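PDB 3O0H: glutathione reductase from Bartonella henselae, which probably catalyses the NADPH-dependent reduction of glutathione disulfide to glutathione, passing electrons through a bound FAD and a redox-active disulfide. Local coordinates for residues 265-270 / 278-283; 74-79 / 366-371; 224-229 / 247-252. One frame throughout, in Å; residues are numbered along the deposited sequence. Where two conformers were deposited one is given.

Contact 1: 265-270 / 278-283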
loop_
_atom_site.group_PDB
_atom_site.type_symbol
_atom_site.label_atom_id
_atom_site.label_comp_id
_atom_site.label_asym_id
_atom_site.label_seq_id
_atom_site.Cartn_x
_atom_site.Cartn_y
_atom_site.Cartn_z
ATOM N N TYR B 265 2.275 -26.356 30.471
ATOM C CA TYR B 265 1.186 -25.809 31.255
ATOM C C TYR B 265 -0.121 -26.380 30.741
ATOM O O TYR B 265 -0.418 -26.316 29.540
ATOM C CB TYR B 265 1.168 -24.286 31.143
ATOM C CG TYR B 265 2.419 -23.665 31.705
ATOM C CD1 TYR B 265 2.585 -23.540 33.070
ATOM C CD2 TYR B 265 3.444 -23.244 30.882
ATOM C CE1 TYR B 265 3.702 -23.006 33.593
ATOM C CE2 TYR B 265 4.585 -22.673 31.408
ATOM C CZ TYR B 265 4.701 -22.563 32.773
ATOM O OH TYR B 265 5.818 -22.023 33.349
ATOM N N ASN B 266 -0.915 -26.878 31.659
ATOM C CA ASN B 266 -2.190 -27.447 31.320
ATOM C C ASN B 266 -3.288 -26.402 31.502
ATOM O O ASN B 266 -3.565 -25.965 32.633
ATOM C CB ASN B 266 -2.456 -28.669 32.192
ATOM C CG ASN B 266 -3.406 -29.627 31.555
ATOM O OD1 ASN B 266 -3.300 -29.896 30.356
ATOM N ND2 ASN B 266 -4.349 -30.163 32.343
ATOM N N VAL B 267 -3.917 -26.033 30.400
ATOM C CA VAL B 267 -4.969 -25.043 30.423
ATOM C C VAL B 267 -6.293 -25.776 30.465
ATOM O O VAL B 267 -6.638 -26.492 29.518
ATOM C CB VAL B 267 -4.912 -24.100 29.212
ATOM C CG1 VAL B 267 -6.041 -23.051 29.306
ATOM C CG2 VAL B 267 -3.506 -23.386 29.100
ATOM N N VAL B 268 -7.026 -25.584 31.554
ATOM C CA VAL B 268 -8.257 -26.274 31.786
ATOM C C VAL B 268 -9.385 -25.273 31.588
ATOM O O VAL B 268 -9.391 -24.245 32.248
ATOM C CB VAL B 268 -8.298 -26.855 33.218
ATOM C CG1 VAL B 268 -9.579 -27.657 33.444
ATOM C CG2 VAL B 268 -7.051 -27.726 33.492
ATOM N N LEU B 269 -10.324 -25.598 30.690
ATOM C CA LEU B 269 -11.494 -24.743 30.349
ATOM C C LEU B 269 -12.661 -25.097 31.210
ATOM O O LEU B 269 -12.691 -26.202 31.764
ATOM C CB LEU B 269 -11.897 -24.896 28.865
ATOM C CG LEU B 269 -10.821 -24.672 27.801
ATOM C CD1 LEU B 269 -11.414 -24.681 26.389
ATOM C CD2 LEU B 269 -10.140 -23.337 28.047
ATOM N N THR B 270 -13.651 -24.214 31.330
ATOM C CA THR B 270 -14.812 -24.522 32.189
ATOM C C THR B 270 -15.679 -25.698 31.691
ATOM O O THR B 270 -16.456 -26.242 32.461
ATOM C CB THR B 270 -15.769 -23.314 32.382
ATOM O OG1 THR B 270 -16.100 -22.773 31.102
ATOM C CG2 THR B 270 -15.140 -22.237 33.273
ATOM N N ASP B 278 3.531 -25.335 25.882
ATOM C CA ASP B 278 4.771 -24.884 26.501
ATOM C C ASP B 278 4.635 -23.522 27.206
ATOM O O ASP B 278 5.212 -23.304 28.258
ATOM C CB ASP B 278 5.887 -24.790 25.464
ATOM C CG ASP B 278 6.532 -26.129 25.139
ATOM O OD1 ASP B 278 6.184 -27.210 25.745
ATOM O OD2 ASP B 278 7.466 -26.076 24.288
ATOM N N ARG B 279 3.872 -22.610 26.611
ATOM C CA ARG B 279 3.628 -21.288 27.197
ATOM C C ARG B 279 2.163 -20.936 26.992
ATOM O O ARG B 279 1.521 -21.451 26.085
ATOM C CB ARG B 279 4.486 -20.233 26.526
ATOM C CG ARG B 279 5.985 -20.414 26.690
ATOM C CD ARG B 279 6.440 -20.181 28.138
ATOM N NE ARG B 279 7.887 -20.323 28.321
ATOM C CZ ARG B 279 8.496 -21.335 28.956
ATOM N NH1 ARG B 279 7.811 -22.362 29.456
ATOM N NH2 ARG B 279 9.818 -21.346 29.073
ATOM N N VAL B 280 1.662 -20.074 27.865
ATOM C CA VAL B 280 0.309 -19.602 27.821
ATOM C C VAL B 280 0.360 -18.066 27.900
ATOM O O VAL B 280 0.949 -17.517 28.828
ATOM C CB VAL B 280 -0.493 -20.135 28.988
ATOM C CG1 VAL B 280 -1.927 -19.589 28.917
ATOM C CG2 VAL B 280 -0.470 -21.670 29.005
ATOM N N MET B 281 -0.217 -17.378 26.905
ATOM C CA MET B 281 -0.242 -15.913 26.935
ATOM C C MET B 281 -1.647 -15.405 27.119
ATOM O O MET B 281 -2.559 -15.829 26.426
ATOM C CB MET B 281 0.318 -15.346 25.623
ATOM C CG MET B 281 0.406 -13.824 25.559
ATOM S SD MET B 281 0.502 -13.225 23.853
ATOM C CE MET B 281 0.528 -11.436 24.184
ATOM N N LEU B 282 -1.827 -14.473 28.049
ATOM C CA LEU B 282 -3.114 -13.834 28.224
ATOM C C LEU B 282 -3.159 -12.530 27.407
ATOM O O LEU B 282 -2.294 -11.658 27.563
ATOM C CB LEU B 282 -3.374 -13.543 29.685
ATOM C CG LEU B 282 -3.365 -14.766 30.619
ATOM C CD1 LEU B 282 -3.414 -14.277 32.025
ATOM C CD2 LEU B 282 -4.505 -15.777 30.338
ATOM N N ALA B 283 -4.197 -12.379 26.588
ATOM C CA ALA B 283 -4.410 -11.166 25.822
ATOM C C ALA B 283 -5.857 -10.758 25.969
ATOM O O ALA B 283 -6.595 -10.744 24.992
ATOM C CB ALA B 283 -4.067 -11.415 24.338
#

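Contact 2: 74-79 / 366-371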
loop_
_atom_site.group_PDB
_atom_site.type_symbol
_atom_site.label_atom_id
_atom_site.label_comp_id
_atom_site.label_asym_id
_atom_site.label_seq_id
_atom_site.Cartn_x
_atom_site.Cartn_y
_atom_site.Cartn_z
ATOM N N LEU B 74 7.694 -5.745 14.250
ATOM C CA LEU B 74 8.947 -6.409 13.892
ATOM C C LEU B 74 8.768 -7.919 13.883
ATOM O O LEU B 74 9.299 -8.596 12.978
ATOM C CB LEU B 74 10.080 -6.006 14.827
ATOM C CG LEU B 74 10.511 -4.548 14.751
ATOM C CD1 LEU B 74 11.567 -4.212 15.831
ATOM C CD2 LEU B 74 11.047 -4.172 13.341
ATOM N N TYR B 75 8.047 -8.451 14.861
ATOM C CA TYR B 75 7.871 -9.886 14.992
ATOM C C TYR B 75 6.946 -10.346 13.897
ATOM O O TYR B 75 7.102 -11.451 13.389
ATOM C CB TYR B 75 7.336 -10.297 16.395
ATOM C CG TYR B 75 8.438 -10.280 17.465
ATOM C CD1 TYR B 75 9.508 -9.383 17.381
ATOM C CD2 TYR B 75 8.390 -11.131 18.557
ATOM C CE1 TYR B 75 10.541 -9.368 18.382
ATOM C CE2 TYR B 75 9.392 -11.124 19.543
ATOM C CZ TYR B 75 10.456 -10.231 19.455
ATOM O OH TYR B 75 11.425 -10.225 20.447
ATOM N N PHE B 76 5.954 -9.508 13.583
ATOM C CA PHE B 76 5.055 -9.696 12.435
ATOM C C PHE B 76 5.891 -9.877 11.164
ATOM O O PHE B 76 5.767 -10.879 10.465
ATOM C CB PHE B 76 4.197 -8.431 12.250
ATOM C CG PHE B 76 3.470 -8.374 10.926
ATOM C CD1 PHE B 76 2.323 -9.116 10.717
ATOM C CD2 PHE B 76 3.901 -7.534 9.925
ATOM C CE1 PHE B 76 1.618 -9.035 9.489
ATOM C CE2 PHE B 76 3.216 -7.457 8.697
ATOM C CZ PHE B 76 2.076 -8.208 8.483
ATOM N N TYR B 77 6.791 -8.945 10.892
ATOM C CA TYR B 77 7.668 -9.098 9.705
ATOM C C TYR B 77 8.510 -10.390 9.767
ATOM O O TYR B 77 8.610 -11.158 8.787
ATOM C CB TYR B 77 8.603 -7.900 9.545
ATOM C CG TYR B 77 7.968 -6.586 9.135
ATOM C CD1 TYR B 77 7.079 -6.506 8.058
ATOM C CD2 TYR B 77 8.357 -5.396 9.769
ATOM C CE1 TYR B 77 6.539 -5.252 7.653
ATOM C CE2 TYR B 77 7.813 -4.167 9.390
ATOM C CZ TYR B 77 6.929 -4.094 8.342
ATOM O OH TYR B 77 6.437 -2.839 8.012
ATOM N N ALA B 78 9.111 -10.650 10.913
ATOM C CA ALA B 78 9.906 -11.836 11.048
ATOM C C ALA B 78 9.087 -13.085 10.682
ATOM O O ALA B 78 9.575 -13.963 9.986
ATOM C CB ALA B 78 10.476 -11.966 12.480
ATOM N N SER B 79 7.859 -13.140 11.153
ATOM C CA SER B 79 7.014 -14.318 10.968
ATOM C C SER B 79 6.496 -14.489 9.522
ATOM O O SER B 79 6.044 -15.573 9.142
ATOM C CB SER B 79 5.818 -14.282 11.927
ATOM O OG SER B 79 4.870 -13.292 11.564
ATOM N N PHE B 366 -2.454 -6.370 12.489
ATOM C CA PHE B 366 -1.374 -7.070 11.816
ATOM C C PHE B 366 -1.440 -8.559 12.074
ATOM O O PHE B 366 -0.472 -9.229 12.485
ATOM C CB PHE B 366 -0.031 -6.434 12.135
ATOM C CG PHE B 366 0.073 -5.067 11.523
ATOM C CD1 PHE B 366 -0.227 -3.933 12.259
ATOM C CD2 PHE B 366 0.339 -4.942 10.154
ATOM C CE1 PHE B 366 -0.175 -2.659 11.660
ATOM C CE2 PHE B 366 0.381 -3.674 9.548
ATOM C CZ PHE B 366 0.134 -2.550 10.306
ATOM N N SER B 367 -2.632 -9.044 11.813
ATOM C CA SER B 367 -2.889 -10.449 11.653
ATOM C C SER B 367 -2.322 -10.896 10.295
ATOM O O SER B 367 -1.792 -10.083 9.500
ATOM C CB SER B 367 -4.415 -10.688 11.740
ATOM O OG SER B 367 -5.118 -9.772 10.932
ATOM N N GLN B 368 -2.415 -12.188 10.030
ATOM C CA GLN B 368 -2.053 -12.743 8.735
ATOM C C GLN B 368 -3.168 -13.691 8.305
ATOM O O GLN B 368 -3.306 -14.749 8.871
ATOM C CB GLN B 368 -0.718 -13.463 8.786
ATOM C CG GLN B 368 0.422 -12.529 9.334
ATOM C CD GLN B 368 1.712 -13.265 9.663
ATOM O OE1 GLN B 368 2.207 -13.257 10.814
ATOM N NE2 GLN B 368 2.245 -13.910 8.686
ATOM N N PRO B 369 -3.987 -13.277 7.348
ATOM C CA PRO B 369 -3.962 -12.007 6.615
ATOM C C PRO B 369 -4.243 -10.756 7.463
ATOM O O PRO B 369 -4.917 -10.843 8.486
ATOM C CB PRO B 369 -5.064 -12.176 5.547
ATOM C CG PRO B 369 -5.866 -13.368 5.990
ATOM C CD PRO B 369 -5.038 -14.203 6.868
ATOM N N GLU B 370 -3.638 -9.653 7.014
ATOM C CA GLU B 370 -3.740 -8.343 7.590
ATOM C C GLU B 370 -5.119 -7.749 7.335
ATOM O O GLU B 370 -5.798 -8.073 6.345
ATOM C CB GLU B 370 -2.689 -7.400 6.967
ATOM C CG GLU B 370 -1.256 -7.806 7.135
ATOM C CD GLU B 370 -0.365 -7.080 6.124
ATOM O OE1 GLU B 370 -0.051 -5.892 6.397
ATOM O OE2 GLU B 370 -0.027 -7.708 5.079
ATOM N N ILE B 371 -5.516 -6.872 8.252
ATOM C CA ILE B 371 -6.792 -6.191 8.199
ATOM C C ILE B 371 -6.576 -4.662 8.288
ATOM O O ILE B 371 -5.710 -4.185 9.048
ATOM C CB ILE B 371 -7.681 -6.635 9.380
ATOM C CG1 ILE B 371 -8.273 -8.008 9.109
ATOM C CG2 ILE B 371 -8.846 -5.643 9.643
ATOM C CD1 ILE B 371 -8.915 -8.659 10.402
HETATM O O HOH W 1 3.461 -16.263 8.190
#

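Contact 3: 224-229 / 247-252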
loop_
_atom_site.group_PDB
_atom_site.type_symbol
_atom_site.label_atom_id
_atom_site.label_comp_id
_atom_site.label_asym_id
_atom_site.label_seq_id
_atom_site.Cartn_x
_atom_site.Cartn_y
_atom_site.Cartn_z
ATOM N N ASP B 224 -18.208 -16.270 20.006
ATOM C CA ASP B 224 -18.459 -17.135 18.877
ATOM C C ASP B 224 -17.504 -16.930 17.706
ATOM O O ASP B 224 -17.423 -17.797 16.851
ATOM C CB ASP B 224 -19.904 -16.968 18.381
ATOM C CG ASP B 224 -20.170 -15.582 17.754
ATOM O OD1 ASP B 224 -19.573 -14.574 18.210
ATOM O OD2 ASP B 224 -20.979 -15.504 16.796
ATOM N N LEU B 225 -16.823 -15.782 17.644
ATOM C CA LEU B 225 -15.928 -15.437 16.505
ATOM C C LEU B 225 -14.961 -14.336 16.902
ATOM O O LEU B 225 -15.352 -13.391 17.580
ATOM C CB LEU B 225 -16.783 -14.991 15.285
ATOM C CG LEU B 225 -16.158 -14.721 13.911
ATOM C CD1 LEU B 225 -15.445 -15.946 13.292
ATOM C CD2 LEU B 225 -17.293 -14.190 12.959
ATOM N N ILE B 226 -13.704 -14.487 16.515
ATOM C CA ILE B 226 -12.679 -13.513 16.792
ATOM C C ILE B 226 -13.047 -12.093 16.327
ATOM O O ILE B 226 -14.007 -11.917 15.528
ATOM C CB ILE B 226 -11.310 -13.916 16.212
ATOM C CG1 ILE B 226 -11.390 -14.109 14.665
ATOM C CG2 ILE B 226 -10.731 -15.141 17.045
ATOM C CD1 ILE B 226 -9.987 -14.193 13.976
ATOM N N LEU B 227 -12.333 -11.109 16.905
ATOM C CA LEU B 227 -12.476 -9.684 16.556
ATOM C C LEU B 227 -13.908 -9.141 16.595
ATOM O O LEU B 227 -14.463 -8.601 15.617
ATOM C CB LEU B 227 -11.805 -9.428 15.199
ATOM C CG LEU B 227 -10.316 -9.735 15.126
ATOM C CD1 LEU B 227 -9.770 -9.489 13.739
ATOM C CD2 LEU B 227 -9.573 -8.886 16.129
ATOM N N ARG B 228 -14.525 -9.255 17.776
ATOM C CA ARG B 228 -15.797 -8.624 18.061
ATOM C C ARG B 228 -15.670 -7.135 17.685
ATOM O O ARG B 228 -14.624 -6.564 17.890
ATOM C CB ARG B 228 -16.046 -8.699 19.574
ATOM C CG ARG B 228 -17.363 -9.251 19.999
ATOM C CD ARG B 228 -17.523 -9.134 21.519
ATOM N NE ARG B 228 -16.647 -10.032 22.298
ATOM C CZ ARG B 228 -17.025 -11.188 22.878
ATOM N NH1 ARG B 228 -18.261 -11.669 22.743
ATOM N NH2 ARG B 228 -16.149 -11.883 23.611
ATOM N N ASN B 229 -16.708 -6.549 17.124
ATOM C CA ASN B 229 -16.756 -5.102 16.749
ATOM C C ASN B 229 -16.061 -4.703 15.421
ATOM O O ASN B 229 -16.114 -3.516 15.013
ATOM C CB ASN B 229 -16.243 -4.192 17.887
ATOM C CG ASN B 229 -17.039 -4.372 19.168
ATOM O OD1 ASN B 229 -16.474 -4.623 20.223
ATOM N ND2 ASN B 229 -18.341 -4.264 19.067
ATOM N N ILE B 247 -3.898 -23.178 12.683
ATOM C CA ILE B 247 -4.109 -22.613 14.018
ATOM C C ILE B 247 -5.453 -23.177 14.517
ATOM O O ILE B 247 -6.439 -23.216 13.781
ATOM C CB ILE B 247 -4.137 -21.070 13.976
ATOM C CG1 ILE B 247 -2.817 -20.511 13.462
ATOM C CG2 ILE B 247 -4.440 -20.460 15.379
ATOM C CD1 ILE B 247 -2.813 -18.984 13.343
ATOM N N SER B 248 -5.455 -23.656 15.744
ATOM C CA SER B 248 -6.655 -24.131 16.396
ATOM C C SER B 248 -7.316 -22.971 17.085
ATOM O O SER B 248 -6.685 -22.286 17.848
ATOM C CB SER B 248 -6.291 -25.163 17.458
ATOM O OG SER B 248 -5.856 -26.331 16.833
ATOM N N ILE B 249 -8.591 -22.750 16.798
ATOM C CA ILE B 249 -9.354 -21.726 17.451
ATOM C C ILE B 249 -10.520 -22.394 18.152
ATOM O O ILE B 249 -11.350 -23.080 17.538
ATOM C CB ILE B 249 -9.850 -20.649 16.471
ATOM C CG1 ILE B 249 -8.692 -20.054 15.661
ATOM C CG2 ILE B 249 -10.601 -19.592 17.257
ATOM C CD1 ILE B 249 -9.145 -18.841 14.665
ATOM N N ILE B 250 -10.540 -22.233 19.458
ATOM C CA ILE B 250 -11.554 -22.775 20.275
ATOM C C ILE B 250 -12.440 -21.632 20.755
ATOM O O ILE B 250 -11.969 -20.727 21.458
ATOM C CB ILE B 250 -10.980 -23.526 21.495
ATOM C CG1 ILE B 250 -9.992 -24.609 21.052
ATOM C CG2 ILE B 250 -12.114 -24.231 22.271
ATOM C CD1 ILE B 250 -9.488 -25.443 22.184
ATOM N N TYR B 251 -13.732 -21.742 20.447
ATOM C CA TYR B 251 -14.700 -20.736 20.832
ATOM C C TYR B 251 -15.531 -21.155 22.046
ATOM O O TYR B 251 -15.494 -22.296 22.472
ATOM C CB TYR B 251 -15.610 -20.433 19.650
ATOM C CG TYR B 251 -14.936 -19.673 18.567
ATOM C CD1 TYR B 251 -14.498 -18.366 18.805
ATOM C CD2 TYR B 251 -14.728 -20.217 17.303
ATOM C CE1 TYR B 251 -13.860 -17.642 17.844
ATOM C CE2 TYR B 251 -14.084 -19.466 16.314
ATOM C CZ TYR B 251 -13.668 -18.174 16.596
ATOM O OH TYR B 251 -13.002 -17.366 15.692
ATOM N N GLU B 252 -16.275 -20.191 22.577
ATOM C CA GLU B 252 -17.065 -20.305 23.776
ATOM C C GLU B 252 -16.205 -20.819 24.937
ATOM O O GLU B 252 -16.668 -21.552 25.806
ATOM C CB GLU B 252 -18.298 -21.172 23.513
ATOM C CG GLU B 252 -19.075 -20.768 22.197
ATOM C CD GLU B 252 -19.802 -19.399 22.254
ATOM O OE1 GLU B 252 -20.052 -18.922 23.388
ATOM O OE2 GLU B 252 -20.112 -18.822 21.144
#

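Contact 1: 265-270 / 278-283
Segments 265-270 and 278-283 draw nearest where the CA atoms of Tyr265 and Asp278 lie 6.0 Å apart, just before strand 279-282 begins; strands 265-269 and 279-282 run at 48° to each other, their axes approaching to 7.7 Å. No hydrogen bond links them, and the contact rests on side chains of one segment packing on side chains and backbone of the other. Val267 and Val280 meet tip to tip, CG2 against CG2 at 3.5 Å, tighter than an ordinary methyl contact. In both, CG2 is anti to the carbonyl carbon, which turns it into the interface, and the compact branched valine suits so narrow a gap. Val280 CG2 also touches Tyr265 CB at 3.8 Å. Beyond CB, the tyrosine presents its ring edge to the backbone of Asp278, with CD2 3.2 Å from Asp278 O. The same oxygen accepts a hydrogen bond from Arg279 NH1 at 3.0 Å, the donor standing 36° out of the carbonyl plane. The guanidinium thus lies close to the ring edge. The Asp278 carboxylate turns elsewhere, to Lys192 N. Strand 264-269 is the middle of an antiparallel three-stranded sheet, and here it packs against the 279-282 edge of the parallel sheet, where Val280 also touches Val197 of strand 193-197.

Contact 2: 74-79 / 366-371
Phe76, on the helix that begins at Cys69 of the Cys64-Cys69 disulfide, meets Phe366 in an edge-to-face aromatic pair. This joins the helix to a loop in the dimerisation-domain part of the chain, between strands 363-365 and 371-375, kinked by a cis peptide before Pro369. With CG anti to the backbone N (chi1 167°), CB carries the Phe76 ring outward from the helix into the loop. Phe366 CB sits over one ring face, offset toward the rim, in a CH-pi contact, and CD1 comes within 3.3 Å of Phe366 O. CE1 approaches Ser367 O at 3.6 Å and brushes the CG methylene of Gln368. At the tip, CZ meets Glu370 CD at 3.6 Å. CE2 and CZ lie beneath the edge of the Phe366 ring, which points at the Phe76 face through CD2; the Phe76 and Phe366 centroids are 5.4 Å apart, the planes at 66°. A flat apolar phenylalanine suits this buried slot because its edge can meet the Ser367 carbonyl oxygen while a face takes Phe366 CB. Glu370 OE2 is bound by Asn431 N. The Phe366 side chain lies about 5 Å from the bound FAD and packs on Pro460 of the second subunit. One turn along the helix, Ser79 OG sits 2.8 Å from Gln368 OE1, a doubtful bond: Phe76 O competes for the proton, and Ser79 has two conformers. A water 2.8 Å from Ser79 O bonds weakly to Gln368 NE2.

Contact 3: 224-229 / 247-252
Tyr251 meets three successive residues of 224-229, and a single hydrogen bond ties its tip to them. Ile226 N donates to Tyr251 OH over 3.1 Å at 158°, approaching near the plane of the ring. Asn239 OD1 of helix 232-245 bonds to the same hydroxyl, so two partners grip it and help fix how the ring is turned. A tyrosine suits the place because its length lets the hydroxyl reach the loop backbone and helix 232-245.

Over the ring faces the contacts differ. Asp224 O stands 3.4 Å above one face, over its centre, while Ile249 CG2 lies offset over the opposite one. At the rim, CE1 comes within 3.3 Å of Leu225 CA. Apolar chains add to this: Leu225 runs alongside the tyrosine in the same direction, CD1 3.7 Å from OH, and Ile226 crosses it obliquely, its CG2 4.1 Å from Tyr251 CE1. Beta-branched Ile226 can thus touch the ring and, more loosely, Ile249 with one methyl, CG2.

Charge plays a looser part. Glu252, bent back at chi2 (-69°), brings OE2 to 3.3 Å from Asp224 CB without bonding to Asp224 N. The two carboxylates stay farther apart, and Asp224 has a long, weak ion pair with Arg235, which also bonds the carbonyl oxygens of Leu225 and Ile226.

The loop follows strand 216-220 and precedes helix 232-245, whose chain leads on to edge strand 248-250: a beta-alpha-beta crossover of a Rossmann-type domain, consistent with the NADPH-binding domain of this family.

In the fold
Segment 74-79 comes first along the chain and waits almost three hundred residues for its partner 366-371. Within that span contact 3 closes first, around helix 232-245, and contact 1 follows in series across the short run containing strand 274-277; contact 2 closes last, over the longest loop, and none cross. Contacts 1 and 3 reach opposite edges of the same parallel sheet, strands 279-282 and 248-250, and touch where Leu269 packs on Ile250. Contact 2 joins the FAD-side helix 69-88 to the dimerisation domain, and its Ile371 packs against Leu227 of contact 3, linking that domain to a loop of the Rossmann-type domain as well.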